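Local coordinates for ribose-5-phosphate isomerase RpiB (Thermotoga maritima, PDB 1O1X), which probably catalyses the interconversion of ribose 5-phosphate and ribulose 5-phosphate, at residues S19-E25 with T46-V52; K29-L34 with A128-D133; A107-A113 with F135-D141. All blocks are in the same frame, centred on the assembly; numbering follows the deposited sequence.

How the contacts relate
Contact 2 lies between the other two, its centre about 17 Å from the centre of each. Helix 24-36 runs from contact 1 into contact 2, helix 125-137 from contact 2 into contact 3, and contacts 2 and 3 touch through L34 CD2 and L136 CD1, 3.9 Å apart. Contact 2 is helix against helix, mostly apolar and aromatic, with no fully exposed touching residue. Contact 1, the most exposed and farthest from the chain's centre (about 16 Å, against 11 and 12 Å), pairs a helix start with a strand-to-helix loop; contact 3 pairs a helix end with the linker after helix 125-137. Both rely more on carbonyls and waters and reach the second subunit.

Contact 1 of 3, residues S19-E25 with T46-V52; sequences SDHAAFE and TYSEESV
The H21 imidazole (chi1 57°, p) lies over the backbone of S51, whose CA stands 3.6 Å from the H21 ring centroid and 9° off its normal, a CH-pi contact. H21 and E49 are in register, with CA atoms 4.4 Å apart; H21 CB is 3.2 Å from E50 O, and H21 ND1 is 3.1 Å from V52 N. The 19-25 segment leaves strand 14-18 extended, makes a type I turn from H21 to F24 and enters helix 24-36 with A23 at the N-cap position. The 46-52 segment is an irregular loop with a cis peptide before T46 and an ST turn, E50 N to S48 OG at 3.1 Å. A direct backbone hydrogen bond joins the two, T46 N to S19 O at 2.9 Å. F24 (chi1 t) lays one ring face over S48 C and brings CD1 to 3.4 Å from T46 O. Water 1 links D20 OD2 (2.8 Å) to V52 O (2.7 Å); water 2 accepts from E25 N at 3.0 Å and lies 2.8 Å from E49 OE2 and 3.1 Å from H21 O. The loops after neighbouring parallel strands 14-18 and 40-43 meet at the strands' C-terminal ends, where alpha/beta folds carry active sites. R148 of the second subunit packs on H21. With few direct polar bonds, H21 is positioned by carbonyl, CH-pi and water contacts, consistent with its predicted role in binding ribulose 5-phosphate.

Contact 2 of 3, residues K29-L34 with A128-D133; sequences KVKNYL and AFWIVD
At the apolar centre, V30 sets CG1 4.1 Å from V132 CG2 and CG2 4.2 Å from A128 CB, while L34 CD2 reaches V132 CG1 at 3.8 Å. Both valines take chi1 t and L34 is m,t. V30 and F129 have the closest CA atoms, 6.7 Å apart. Both segments are helical throughout; their axes approach to 10.6 Å and cross at -53°, N-to-C directions 53° apart. Further out, Y33 (chi1 t, chi2 72°) and F129 (chi1 m, chi2 -18°) form an offset stack with centroids 4.2 Å apart and planes at 1°. The overlap is reciprocal: Y33 CB lies 3.9 Å from the centroid of the F129 ring, and F129 CB lies 3.8 Å from the centroid of the Y33 ring, each over the face. F129 CE1 also comes within 3.6 Å of K29 O.

This is helix packing in a Rossmann-like alpha/beta fold, joining helix 24-36, which follows strand 14-18, first in sequence, to helix 125-137, which follows strand 115-117, last in sequence. V41 and L116, on two strands of the parallel sheet, receive L34 and V132 respectively. On the far side of helix 125-137, W130 meets R105 of the fourth subunit in a cation-pi contact.

At the polar edge, the stacked tyrosine projects past F129 so that Y33 OH donates a hydrogen bond to D133 OD2 at 2.7 Å; D133 chi1 is m. Y33 OH also has a weak hydrogen bond with K37 NZ. K29 turns its amine away from the partner helix to a salt bridge with E25.

Contact 3 of 3, residues A107-A113 with F135-D141; sequences ARSHNNA and FLSTPFD
A107, in the last helical turn of 101-109, places CB 4.3 Å from F135 CE1. R108 (chi1 to chi3 all m) lays CD over F135, 3.7 Å from the ring centroid, while R108 NE and NH2 make weak hydrogen bonds to T138 O at 3.1 and 3.0 Å; NH1 turns back to N112 OD1 (3.0 Å) and A113 O (2.8 Å). S109 O accepts from D141 N at 3.0 Å, and water 3 joins S109 OG, P139 O and D141 OD1, each at 2.7 Å; S109 OG also hydrogen-bonds to R105 O in its own helix. CA atoms of S109 and F140 are 4.2 Å apart. Here the end of helix 101-109 meets the linker from helix 125-137 to helix 145-152, extended over T138-F140, beside H110, the predicted proton donor, which stacks on H145. N112 leaves the helix with positive phi (44°), and its CB sits over F140 (chi1 t), 3.5 Å from the ring centroid. A113 CB closes on F135 CE1 at 3.8 Å.

Contact 1 of 3, residues S19-E25 with T46-V52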
loop_
_atom_site.group_PDB
_atom_site.type_symbol
_atom_site.label_atom_id
_atom_site.label_comp_id
_atom_site.label_asym_id
_atom_site.label_seq_id
_atom_site.Cartn_x
_atom_site.Cartn_y
_atom_site.Cartn_z
ATOM N N SER A 19 -9.163 -18.922 7.811
ATOM C CA SER A 19 -8.733 -18.589 6.459
ATOM C C SER A 19 -9.208 -19.624 5.440
ATOM O O SER A 19 -9.559 -20.753 5.790
ATOM C CB SER A 19 -7.222 -18.519 6.404
ATOM O OG SER A 19 -6.629 -19.805 6.386
ATOM N N ASP A 20 -9.150 -19.249 4.164
ATOM C CA ASP A 20 -9.232 -20.255 3.125
ATOM C C ASP A 20 -7.837 -20.808 2.859
ATOM O O ASP A 20 -6.885 -20.533 3.604
ATOM C CB ASP A 20 -9.971 -19.711 1.888
ATOM C CG ASP A 20 -9.175 -18.686 1.096
ATOM O OD1 ASP A 20 -8.065 -18.285 1.567
ATOM O OD2 ASP A 20 -9.598 -18.279 -0.037
ATOM N N HIS A 21 -7.716 -21.662 1.857
ATOM C CA HIS A 21 -6.445 -22.260 1.503
ATOM C C HIS A 21 -5.383 -21.260 1.018
ATOM O O HIS A 21 -4.194 -21.491 1.237
ATOM C CB HIS A 21 -6.672 -23.331 0.426
ATOM C CG HIS A 21 -7.355 -22.809 -0.805
ATOM N ND1 HIS A 21 -8.653 -22.336 -0.802
ATOM C CD2 HIS A 21 -6.902 -22.659 -2.074
ATOM C CE1 HIS A 21 -8.964 -21.906 -2.011
ATOM N NE2 HIS A 21 -7.928 -22.117 -2.808
ATOM N N ALA A 22 -5.802 -20.218 0.298
ATOM C CA ALA A 22 -4.873 -19.216 -0.256
ATOM C C ALA A 22 -4.125 -18.425 0.856
ATOM O O ALA A 22 -2.979 -18.045 0.670
ATOM C CB ALA A 22 -5.594 -18.236 -1.127
ATOM N N ALA A 23 -4.760 -18.221 1.997
ATOM C CA ALA A 23 -4.127 -17.483 3.074
ATOM C C ALA A 23 -3.769 -18.382 4.253
ATOM O O ALA A 23 -3.473 -17.858 5.311
ATOM C CB ALA A 23 -5.020 -16.345 3.539
ATOM N N PHE A 24 -3.744 -19.707 4.043
ATOM C CA PHE A 24 -3.414 -20.656 5.101
ATOM C C PHE A 24 -2.050 -20.360 5.732
ATOM O O PHE A 24 -1.885 -20.427 6.940
ATOM C CB PHE A 24 -3.422 -22.120 4.572
ATOM C CG PHE A 24 -2.982 -23.162 5.603
ATOM C CD1 PHE A 24 -3.814 -23.523 6.649
ATOM C CD2 PHE A 24 -1.747 -23.764 5.523
ATOM C CE1 PHE A 24 -3.402 -24.448 7.597
ATOM C CE2 PHE A 24 -1.354 -24.686 6.461
ATOM C CZ PHE A 24 -2.181 -25.016 7.500
ATOM N N GLU A 25 -1.047 -20.085 4.916
ATOM C CA GLU A 25 0.299 -19.882 5.431
ATOM C C GLU A 25 0.383 -18.693 6.357
ATOM O O GLU A 25 0.947 -18.788 7.457
ATOM C CB GLU A 25 1.274 -19.730 4.286
ATOM C CG GLU A 25 2.731 -19.591 4.696
ATOM C CD GLU A 25 3.598 -19.208 3.489
ATOM O OE1 GLU A 25 3.652 -20.000 2.534
ATOM O OE2 GLU A 25 4.139 -18.065 3.477
ATOM N N THR A 46 -9.199 -22.991 7.562
ATOM C CA THR A 46 -8.941 -24.356 7.146
ATOM C C THR A 46 -7.595 -24.900 7.667
ATOM O O THR A 46 -6.768 -24.139 8.199
ATOM C CB THR A 46 -9.091 -24.444 5.615
ATOM O OG1 THR A 46 -9.049 -25.809 5.226
ATOM C CG2 THR A 46 -7.938 -23.758 4.871
ATOM N N TYR A 47 -7.396 -26.218 7.549
ATOM C CA TYR A 47 -6.285 -26.891 8.221
ATOM C C TYR A 47 -5.252 -27.449 7.225
ATOM O O TYR A 47 -4.314 -28.141 7.614
ATOM C CB TYR A 47 -6.820 -27.986 9.155
ATOM C CG TYR A 47 -7.784 -27.426 10.187
ATOM C CD1 TYR A 47 -7.344 -26.562 11.192
ATOM C CD2 TYR A 47 -9.136 -27.734 10.162
ATOM C CE1 TYR A 47 -8.245 -26.050 12.161
ATOM C CE2 TYR A 47 -10.003 -27.249 11.138
ATOM C CZ TYR A 47 -9.555 -26.394 12.114
ATOM O OH TYR A 47 -10.446 -25.883 13.047
ATOM N N SER A 48 -5.441 -27.121 5.957
ATOM C CA SER A 48 -4.497 -27.411 4.885
ATOM C C SER A 48 -4.620 -26.411 3.722
ATOM O O SER A 48 -5.446 -25.495 3.730
ATOM C CB SER A 48 -4.774 -28.802 4.319
ATOM O OG SER A 48 -5.955 -28.767 3.530
ATOM N N GLU A 49 -3.820 -26.644 2.692
ATOM C CA GLU A 49 -3.894 -25.882 1.466
ATOM C C GLU A 49 -4.830 -26.484 0.384
ATOM O O GLU A 49 -4.919 -25.921 -0.718
ATOM C CB GLU A 49 -2.482 -25.638 0.928
ATOM C CG GLU A 49 -1.729 -24.671 1.840
ATOM C CD GLU A 49 -0.397 -24.228 1.280
ATOM O OE1 GLU A 49 0.251 -25.029 0.561
ATOM O OE2 GLU A 49 0.004 -23.084 1.590
ATOM N N GLU A 50 -5.575 -27.538 0.717
ATOM C CA GLU A 50 -6.588 -28.046 -0.204
ATOM C C GLU A 50 -7.668 -26.974 -0.383
ATOM O O GLU A 50 -8.039 -26.256 0.561
ATOM C CB GLU A 50 -7.221 -29.359 0.291
ATOM C CG GLU A 50 -8.489 -29.770 -0.464
ATOM C CD GLU A 50 -8.956 -31.193 -0.183
ATOM O OE1 GLU A 50 -8.106 -32.064 0.119
ATOM O OE2 GLU A 50 -10.183 -31.451 -0.289
ATOM N N SER A 51 -8.167 -26.868 -1.603
ATOM C CA SER A 51 -9.066 -25.791 -1.975
ATOM C C SER A 51 -10.365 -25.806 -1.166
ATOM O O SER A 51 -10.998 -26.825 -1.055
ATOM C CB SER A 51 -9.350 -25.874 -3.483
ATOM O OG SER A 51 -10.315 -24.895 -3.815
ATOM N N VAL A 52 -10.736 -24.667 -0.572
ATOM C CA VAL A 52 -12.007 -24.508 0.148
ATOM C C VAL A 52 -12.618 -23.152 -0.222
ATOM O O VAL A 52 -11.998 -22.344 -0.942
ATOM C CB VAL A 52 -11.850 -24.609 1.710
ATOM C CG1 VAL A 52 -11.324 -26.000 2.136
ATOM C CG2 VAL A 52 -10.955 -23.478 2.250
HETATM O O HOH W 1 -11.880 -19.648 -1.038
HETATM O O HOH W 2 -1.328 -20.680 1.988
#

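Contact 2 of 3, residues K29-L34 with A128-D133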
loop_
_atom_site.group_PDB
_atom_site.type_symbol
_atom_site.label_atom_id
_atom_site.label_comp_id
_atom_site.label_asym_id
_atom_site.label_seq_id
_atom_site.Cartn_x
_atom_site.Cartn_y
_atom_site.Cartn_z
ATOM N N LYS A 29 1.038 -18.375 10.559
ATOM C CA LYS A 29 2.026 -17.482 11.143
ATOM C C LYS A 29 1.403 -16.510 12.146
ATOM O O LYS A 29 1.940 -16.297 13.206
ATOM C CB LYS A 29 2.755 -16.736 10.037
ATOM C CG LYS A 29 3.664 -17.657 9.233
ATOM C CD LYS A 29 4.286 -16.940 8.078
ATOM C CE LYS A 29 5.375 -17.815 7.446
ATOM N NZ LYS A 29 5.737 -17.274 6.102
ATOM N N VAL A 30 0.251 -15.976 11.829
ATOM C CA VAL A 30 -0.464 -15.059 12.718
ATOM C C VAL A 30 -0.935 -15.773 13.981
ATOM O O VAL A 30 -0.794 -15.277 15.098
ATOM C CB VAL A 30 -1.622 -14.365 11.988
ATOM C CG1 VAL A 30 -2.526 -13.655 12.958
ATOM C CG2 VAL A 30 -1.058 -13.348 10.957
ATOM N N LYS A 31 -1.494 -16.955 13.807
ATOM C CA LYS A 31 -1.869 -17.794 14.935
ATOM C C LYS A 31 -0.706 -18.058 15.859
ATOM O O LYS A 31 -0.828 -17.847 17.054
ATOM C CB LYS A 31 -2.434 -19.102 14.463
ATOM C CG LYS A 31 -2.757 -20.060 15.594
ATOM C CD LYS A 31 -3.468 -21.272 15.090
ATOM C CE LYS A 31 -2.564 -22.232 14.421
ATOM N NZ LYS A 31 -3.375 -23.473 14.353
ATOM N N ASN A 32 0.422 -18.484 15.306
ATOM C CA ASN A 32 1.595 -18.785 16.120
ATOM C C ASN A 32 2.181 -17.563 16.797
ATOM O O ASN A 32 2.672 -17.641 17.893
ATOM C CB ASN A 32 2.622 -19.488 15.273
ATOM C CG ASN A 32 2.171 -20.880 14.853
ATOM O OD1 ASN A 32 1.277 -21.467 15.461
ATOM N ND2 ASN A 32 2.769 -21.397 13.780
ATOM N N TYR A 33 2.093 -16.423 16.150
ATOM C CA TYR A 33 2.521 -15.156 16.728
ATOM C C TYR A 33 1.701 -14.840 17.966
ATOM O O TYR A 33 2.255 -14.524 19.032
ATOM C CB TYR A 33 2.431 -14.032 15.693
ATOM C CG TYR A 33 2.742 -12.647 16.225
ATOM C CD1 TYR A 33 4.040 -12.292 16.562
ATOM C CD2 TYR A 33 1.734 -11.687 16.373
ATOM C CE1 TYR A 33 4.338 -11.020 17.039
ATOM C CE2 TYR A 33 2.019 -10.400 16.861
ATOM C CZ TYR A 33 3.327 -10.087 17.181
ATOM O OH TYR A 33 3.665 -8.857 17.650
ATOM N N LEU A 34 0.387 -14.987 17.847
ATOM C CA LEU A 34 -0.518 -14.765 18.960
ATOM C C LEU A 34 -0.288 -15.751 20.088
ATOM O O LEU A 34 -0.217 -15.351 21.270
ATOM C CB LEU A 34 -1.983 -14.806 18.481
ATOM C CG LEU A 34 -2.312 -13.654 17.533
ATOM C CD1 LEU A 34 -3.656 -13.896 16.894
ATOM C CD2 LEU A 34 -2.297 -12.301 18.254
ATOM N N ALA A 128 1.817 -7.925 8.802
ATOM C CA ALA A 128 0.589 -8.498 9.388
ATOM C C ALA A 128 0.635 -8.459 10.916
ATOM O O ALA A 128 -0.336 -8.131 11.550
ATOM C CB ALA A 128 0.411 -9.949 8.924
ATOM N N PHE A 129 1.762 -8.827 11.504
ATOM C CA PHE A 129 1.916 -8.801 12.964
ATOM C C PHE A 129 1.736 -7.382 13.544
ATOM O O PHE A 129 1.068 -7.220 14.579
ATOM C CB PHE A 129 3.285 -9.362 13.429
ATOM C CG PHE A 129 3.574 -10.806 13.023
ATOM C CD1 PHE A 129 2.569 -11.698 12.604
ATOM C CD2 PHE A 129 4.889 -11.265 13.071
ATOM C CE1 PHE A 129 2.892 -12.985 12.219
ATOM C CE2 PHE A 129 5.213 -12.574 12.698
ATOM C CZ PHE A 129 4.235 -13.419 12.280
ATOM N N TRP A 130 2.312 -6.368 12.885
ATOM C CA TRP A 130 2.117 -4.995 13.300
ATOM C C TRP A 130 0.662 -4.565 13.196
ATOM O O TRP A 130 0.172 -3.820 14.065
ATOM C CB TRP A 130 2.931 -3.980 12.484
ATOM C CG TRP A 130 4.393 -4.204 12.461
ATOM C CD1 TRP A 130 5.146 -4.916 13.339
ATOM C CD2 TRP A 130 5.295 -3.702 11.461
ATOM N NE1 TRP A 130 6.456 -4.931 12.909
ATOM C CE2 TRP A 130 6.566 -4.204 11.753
ATOM C CE3 TRP A 130 5.129 -2.937 10.311
ATOM C CZ2 TRP A 130 7.685 -3.933 10.953
ATOM C CZ3 TRP A 130 6.234 -2.644 9.526
ATOM C CH2 TRP A 130 7.491 -3.154 9.844
ATOM N N ILE A 131 -0.020 -5.006 12.141
ATOM C CA ILE A 131 -1.437 -4.679 11.955
ATOM C C ILE A 131 -2.257 -5.313 13.075
ATOM O O ILE A 131 -3.119 -4.649 13.684
ATOM C CB ILE A 131 -1.948 -5.109 10.546
ATOM C CG1 ILE A 131 -1.237 -4.308 9.437
ATOM C CG2 ILE A 131 -3.453 -4.948 10.400
ATOM C CD1 ILE A 131 -1.425 -4.901 8.053
ATOM N N VAL A 132 -1.971 -6.570 13.369
ATOM C CA VAL A 132 -2.649 -7.309 14.441
ATOM C C VAL A 132 -2.439 -6.628 15.801
ATOM O O VAL A 132 -3.397 -6.444 16.545
ATOM C CB VAL A 132 -2.181 -8.787 14.489
ATOM C CG1 VAL A 132 -2.626 -9.479 15.788
ATOM C CG2 VAL A 132 -2.679 -9.563 13.279
ATOM N N ASP A 133 -1.196 -6.251 16.121
ATOM C CA ASP A 133 -0.868 -5.600 17.388
ATOM C C ASP A 133 -1.644 -4.278 17.531
ATOM O O ASP A 133 -2.179 -3.972 18.597
ATOM C CB ASP A 133 0.607 -5.238 17.473
ATOM C CG ASP A 133 1.527 -6.436 17.701
ATOM O OD1 ASP A 133 1.075 -7.557 17.992
ATOM O OD2 ASP A 133 2.761 -6.264 17.607
#

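Contact 3 of 3, residues A107-A113 with F135-D141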
loop_
_atom_site.group_PDB
_atom_site.type_symbol
_atom_site.label_atom_id
_atom_site.label_comp_id
_atom_site.label_asym_id
_atom_site.label_seq_id
_atom_site.Cartn_x
_atom_site.Cartn_y
_atom_site.Cartn_z
ATOM N N ALA A 107 -9.840 1.479 12.023
ATOM C CA ALA A 107 -10.887 0.477 12.078
ATOM C C ALA A 107 -11.422 0.343 13.519
ATOM O O ALA A 107 -12.627 0.216 13.725
ATOM C CB ALA A 107 -10.386 -0.876 11.565
ATOM N N ARG A 108 -10.518 0.394 14.495
ATOM C CA ARG A 108 -10.872 0.312 15.896
ATOM C C ARG A 108 -11.407 1.616 16.467
ATOM O O ARG A 108 -12.475 1.642 17.067
ATOM C CB ARG A 108 -9.645 -0.143 16.680
ATOM C CG ARG A 108 -9.234 -1.611 16.367
ATOM C CD ARG A 108 -10.180 -2.714 16.905
ATOM N NE ARG A 108 -10.430 -2.434 18.299
ATOM C CZ ARG A 108 -11.587 -2.221 18.891
ATOM N NH1 ARG A 108 -12.738 -2.381 18.275
ATOM N NH2 ARG A 108 -11.566 -1.818 20.144
ATOM N N SER A 109 -10.663 2.701 16.240
ATOM C CA SER A 109 -10.958 4.046 16.768
ATOM C C SER A 109 -12.288 4.574 16.271
ATOM O O SER A 109 -13.068 5.135 17.064
ATOM C CB SER A 109 -9.883 5.057 16.335
ATOM O OG SER A 109 -8.710 4.768 17.035
ATOM N N HIS A 110 -12.515 4.415 14.956
ATOM C CA HIS A 110 -13.698 4.958 14.301
ATOM C C HIS A 110 -14.806 3.962 14.019
ATOM O O HIS A 110 -15.981 4.308 14.112
ATOM C CB HIS A 110 -13.276 5.673 13.007
ATOM C CG HIS A 110 -12.389 6.851 13.233
ATOM N ND1 HIS A 110 -12.035 7.717 12.221
ATOM C CD2 HIS A 110 -11.835 7.350 14.368
ATOM C CE1 HIS A 110 -11.282 8.683 12.720
ATOM N NE2 HIS A 110 -11.141 8.479 14.019
ATOM N N ASN A 111 -14.464 2.729 13.654
ATOM C CA ASN A 111 -15.481 1.764 13.246
ATOM C C ASN A 111 -15.787 0.700 14.309
ATOM O O ASN A 111 -16.618 -0.174 14.064
ATOM C CB ASN A 111 -15.109 1.091 11.916
ATOM C CG ASN A 111 -14.745 2.085 10.820
ATOM O OD1 ASN A 111 -15.621 2.710 10.180
ATOM N ND2 ASN A 111 -13.476 2.231 10.589
ATOM N N ASN A 112 -15.091 0.769 15.457
ATOM C CA ASN A 112 -15.192 -0.239 16.531
ATOM C C ASN A 112 -15.174 -1.641 15.923
ATOM O O ASN A 112 -15.974 -2.507 16.263
ATOM C CB ASN A 112 -16.482 -0.042 17.364
ATOM C CG ASN A 112 -16.441 -0.772 18.686
ATOM O OD1 ASN A 112 -15.357 -1.194 19.113
ATOM N ND2 ASN A 112 -17.605 -0.917 19.360
ATOM N N ALA A 113 -14.229 -1.880 15.024
ATOM C CA ALA A 113 -14.197 -3.116 14.281
ATOM C C ALA A 113 -13.990 -4.293 15.216
ATOM O O ALA A 113 -13.194 -4.231 16.169
ATOM C CB ALA A 113 -13.139 -3.051 13.245
ATOM N N PHE A 135 -4.516 -3.467 15.930
ATOM C CA PHE A 135 -5.914 -3.828 16.026
ATOM C C PHE A 135 -6.301 -4.215 17.460
ATOM O O PHE A 135 -7.324 -3.785 17.962
ATOM C CB PHE A 135 -6.237 -4.986 15.067
ATOM C CG PHE A 135 -7.704 -5.169 14.808
ATOM C CD1 PHE A 135 -8.355 -4.389 13.846
ATOM C CD2 PHE A 135 -8.435 -6.133 15.486
ATOM C CE1 PHE A 135 -9.705 -4.595 13.561
ATOM C CE2 PHE A 135 -9.804 -6.307 15.210
ATOM C CZ PHE A 135 -10.419 -5.547 14.264
ATOM N N LEU A 136 -5.467 -5.023 18.108
ATOM C CA LEU A 136 -5.784 -5.538 19.418
ATOM C C LEU A 136 -5.504 -4.546 20.525
ATOM O O LEU A 136 -5.937 -4.738 21.660
ATOM C CB LEU A 136 -5.004 -6.834 19.674
ATOM C CG LEU A 136 -5.362 -8.009 18.780
ATOM C CD1 LEU A 136 -4.619 -9.293 19.247
ATOM C CD2 LEU A 136 -6.810 -8.234 18.755
ATOM N N SER A 137 -4.779 -3.479 20.249
ATOM C CA SER A 137 -4.418 -2.593 21.319
ATOM C C SER A 137 -5.051 -1.221 21.203
ATOM O O SER A 137 -4.774 -0.352 22.011
ATOM C CB SER A 137 -2.881 -2.545 21.439
ATOM O OG SER A 137 -2.377 -1.939 20.292
ATOM N N THR A 138 -5.934 -0.996 20.232
ATOM C CA THR A 138 -6.557 0.313 20.034
ATOM C C THR A 138 -8.005 0.315 20.537
ATOM O O THR A 138 -8.828 -0.508 20.101
ATOM C CB THR A 138 -6.563 0.666 18.541
ATOM O OG1 THR A 138 -5.217 0.711 18.049
ATOM C CG2 THR A 138 -7.150 2.082 18.271
ATOM N N PRO A 139 -8.334 1.256 21.411
ATOM C CA PRO A 139 -9.713 1.397 21.872
ATOM C C PRO A 139 -10.615 2.121 20.856
ATOM O O PRO A 139 -10.146 2.865 19.977
ATOM C CB PRO A 139 -9.559 2.201 23.153
ATOM C CG PRO A 139 -8.318 3.051 22.954
ATOM C CD PRO A 139 -7.441 2.271 22.008
ATOM N N PHE A 140 -11.911 1.879 20.975
ATOM C CA PHE A 140 -12.919 2.646 20.265
ATOM C C PHE A 140 -13.071 4.035 20.874
ATOM O O PHE A 140 -13.097 4.188 22.109
ATOM C CB PHE A 140 -14.235 1.849 20.256
ATOM C CG PHE A 140 -15.398 2.549 19.573
ATOM C CD1 PHE A 140 -15.256 3.129 18.317
ATOM C CD2 PHE A 140 -16.655 2.554 20.187
ATOM C CE1 PHE A 140 -16.343 3.721 17.692
ATOM C CE2 PHE A 140 -17.727 3.125 19.590
ATOM C CZ PHE A 140 -17.582 3.725 18.342
ATOM N N ASP A 141 -13.118 5.064 20.017
ATOM C CA ASP A 141 -13.247 6.439 20.472
ATOM C C ASP A 141 -14.672 6.804 20.887
ATOM O O ASP A 141 -14.858 7.757 21.609
ATOM C CB ASP A 141 -12.836 7.441 19.397
ATOM C CG ASP A 141 -11.345 7.490 19.154
ATOM O OD1 ASP A 141 -10.561 6.967 19.991
ATOM O OD2 ASP A 141 -10.896 8.097 18.144
HETATM O O HOH W 3 -8.639 5.110 19.699
#